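Local coordinates for pheromone response PrgU-like domain-containing protein (Enterococcus faecalis, PDB 2GMQ), which is of unknown biochemical function but belongs to the PrgU-like family and probably takes part in the pheromone response of enterococcal plasmids, at residues Ile18-Leu23 / Leu64-Asn69. Numbering follows the deposited sequence. Where two conformers were deposited one is given.
Sequences IQEKDL and LNIIKN
Three backbone hydrogen bonds fix the parallel register of Ile18-Leu23 against Leu64-Asn69. Ile18 N gives its hydrogen to Asn65 O at 3.0 Å, and Ile18 O accepts from Ile67 N, so the two peptide groups of Ile18 straddle Ile66. The ladder ends with its shortest bond, Glu20 N to Ile67 O at 2.7 Å and nearly straight at 166°. Each donor stands above the plane of the carbonyl it is bonded to, off the lone-pair directions. Two CA-H...O contacts fill in between, among them Gln19 CA to Ile67 O at 3.3 Å. Water 1 donates to Ile67 O and accepts from Lys21 N, carrying the link one residue beyond Glu20.

The pairing joins strand 15-19, outermost within this chain, to the central strand 63-68 of a three-stranded mixed sheet, whose other neighbour, 71-76, runs antiparallel. After Gln19 the chain leaves the sheet in a 3-10 turn at 20-22, with Asp22 N bonded to Gln19 O, and re-emerges at Leu23 in a second sheet.

Apolar contacts gather on Ile66. Its CG2, anti to the backbone N, meets Glu20 CB at 3.7 Å, while CG1 and CD1 on the other branch touch Leu23 CD1, the chains crossing obliquely. Phe112 of helix 105-112 also packs on Ile66.

Charged chains border this cluster. Lys68, extended throughout, lies alongside Glu20, which bends at chi2 (-93°); Lys68 CD passes 3.6 Å from Glu20 OE1 before Lys68 NZ makes a long, weak salt bridge to that oxygen at 3.5 Å.

The Gln19 side chain instead leads away from strand 63-68: NE2 binds Asp22 OD2 at 2.9 Å, with the acceptor in the amide plane but approached from above the carboxylate. Gln19 NE2 also reaches Asp22 OD1 of a second subunit, a bond repeated reciprocally across that interface.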
loop_
_atom_site.group_PDB
_atom_site.type_symbol
_atom_site.label_atom_id
_atom_site.label_comp_id
_atom_site.label_asym_id
_atom_site.label_seq_id
_atom_site.Cartn_x
_atom_site.Cartn_y
_atom_site.Cartn_z
ATOM N N ILE A 18 17.070 -8.364 0.884
ATOM C CA ILE A 18 15.692 -8.322 0.391
ATOM C C ILE A 18 14.945 -7.208 1.082
ATOM O O ILE A 18 15.067 -7.036 2.338
ATOM C CB ILE A 18 15.030 -9.698 0.660
ATOM C CG1 ILE A 18 15.853 -10.869 0.154
ATOM C CG2 ILE A 18 13.573 -9.700 0.165
ATOM C CD1 ILE A 18 15.212 -12.237 0.316
ATOM N N GLN A 19 14.256 -6.360 0.316
ATOM C CA GLN A 19 13.421 -5.303 0.890
ATOM C C GLN A 19 12.311 -5.898 1.733
ATOM O O GLN A 19 11.687 -6.883 1.405
ATOM C CB GLN A 19 12.873 -4.311 -0.147
ATOM C CG GLN A 19 12.176 -4.965 -1.307
ATOM C CD GLN A 19 11.708 -3.968 -2.364
ATOM O OE1 GLN A 19 11.865 -2.736 -2.227
ATOM N NE2 GLN A 19 10.950 -4.493 -3.342
ATOM N N GLU A 20 12.199 -5.365 2.937
ATOM C CA GLU A 20 11.227 -5.851 3.885
ATOM C C GLU A 20 9.804 -5.979 3.284
ATOM O O GLU A 20 9.030 -6.874 3.684
ATOM C CB GLU A 20 11.188 -4.887 5.071
ATOM C CG GLU A 20 10.405 -5.413 6.220
ATOM C CD GLU A 20 8.941 -4.953 6.190
ATOM O OE1 GLU A 20 8.455 -4.205 5.292
ATOM O OE2 GLU A 20 8.238 -5.339 7.119
ATOM N N LYS A 21 9.373 -5.069 2.369
ATOM C CA LYS A 21 8.024 -5.096 1.846
ATOM C C LYS A 21 7.728 -6.340 1.028
ATOM O O LYS A 21 6.571 -6.572 0.671
ATOM C CB LYS A 21 7.729 -3.828 1.018
ATOM C CG LYS A 21 8.618 -3.560 -0.176
ATOM C CD LYS A 21 8.149 -2.470 -1.099
ATOM C CE LYS A 21 8.912 -1.170 -0.935
ATOM N NZ LYS A 21 8.447 -0.038 -1.891
ATOM N N ASP A 22 8.802 -7.047 0.650
ATOM C CA ASP A 22 8.647 -8.321 -0.097
ATOM C C ASP A 22 8.597 -9.572 0.779
ATOM O O ASP A 22 8.589 -10.693 0.211
ATOM C CB ASP A 22 9.770 -8.455 -1.130
ATOM C CG ASP A 22 9.531 -7.618 -2.364
ATOM O OD1 ASP A 22 8.371 -7.221 -2.635
ATOM O OD2 ASP A 22 10.519 -7.343 -3.080
ATOM N N LEU A 23 8.536 -9.387 2.124
ATOM C CA LEU A 23 8.571 -10.468 3.067
ATOM C C LEU A 23 7.310 -10.522 3.917
ATOM O O LEU A 23 6.771 -9.461 4.311
ATOM C CB LEU A 23 9.776 -10.326 4.008
ATOM C CG LEU A 23 11.154 -10.264 3.280
ATOM C CD1 LEU A 23 12.262 -9.995 4.430
ATOM C CD2 LEU A 23 11.396 -11.545 2.545
ATOM N N LEU A 64 20.431 -12.757 5.508
ATOM C CA LEU A 64 19.492 -11.866 4.771
ATOM C C LEU A 64 19.727 -10.469 5.302
ATOM O O LEU A 64 19.744 -10.253 6.548
ATOM C CB LEU A 64 18.029 -12.197 5.037
ATOM C CG LEU A 64 17.518 -13.579 4.734
ATOM C CD1 LEU A 64 16.005 -13.628 4.923
ATOM C CD2 LEU A 64 17.970 -14.123 3.347
ATOM N N ASN A 65 19.940 -9.536 4.360
ATOM C CA ASN A 65 20.055 -8.106 4.714
ATOM C C ASN A 65 18.690 -7.439 4.448
ATOM O O ASN A 65 18.346 -7.150 3.273
ATOM C CB ASN A 65 21.180 -7.499 3.912
ATOM C CG ASN A 65 21.537 -6.100 4.328
ATOM O OD1 ASN A 65 21.130 -5.614 5.397
ATOM N ND2 ASN A 65 22.352 -5.425 3.494
ATOM N N ILE A 66 17.910 -7.212 5.505
ATOM C CA ILE A 66 16.568 -6.668 5.351
ATOM C C ILE A 66 16.628 -5.171 5.149
ATOM O O ILE A 66 17.265 -4.460 5.933
ATOM C CB ILE A 66 15.573 -7.106 6.539
ATOM C CG1 ILE A 66 15.479 -8.659 6.440
ATOM C CG2 ILE A 66 14.261 -6.411 6.365
ATOM C CD1 ILE A 66 14.733 -9.325 7.547
ATOM N N ILE A 67 16.010 -4.716 4.066
ATOM C CA ILE A 67 16.083 -3.294 3.681
ATOM C C ILE A 67 14.732 -2.597 3.824
ATOM O O ILE A 67 13.708 -3.100 3.283
ATOM C CB ILE A 67 16.440 -3.186 2.079
ATOM C CG1 ILE A 67 17.674 -4.029 1.660
ATOM C CG2 ILE A 67 16.586 -1.690 1.712
ATOM C CD1 ILE A 67 18.892 -3.617 2.668
ATOM N N LYS A 68 14.700 -1.387 4.414
ATOM C CA LYS A 68 13.438 -0.650 4.549
ATOM C C LYS A 68 13.697 0.731 5.074
ATOM O O LYS A 68 14.516 0.898 6.006
ATOM C CB LYS A 68 12.510 -1.351 5.499
ATOM C CG LYS A 68 11.262 -0.550 5.827
ATOM C CD LYS A 68 10.318 -1.434 6.536
ATOM C CE LYS A 68 9.036 -0.583 6.835
ATOM N NZ LYS A 68 8.029 -1.468 7.410
ATOM N N ASN A 69 12.983 1.709 4.515
ATOM C CA ASN A 69 13.003 3.084 5.075
ATOM C C ASN A 69 14.426 3.582 5.129
ATOM O O ASN A 69 14.807 4.262 6.051
ATOM C CB ASN A 69 12.343 3.119 6.453
ATOM C CG ASN A 69 10.811 2.994 6.379
ATOM O OD1 ASN A 69 10.212 3.143 5.296
ATOM N ND2 ASN A 69 10.175 2.725 7.507
HETATM O O HOH W 1 10.924 -2.472 2.258
#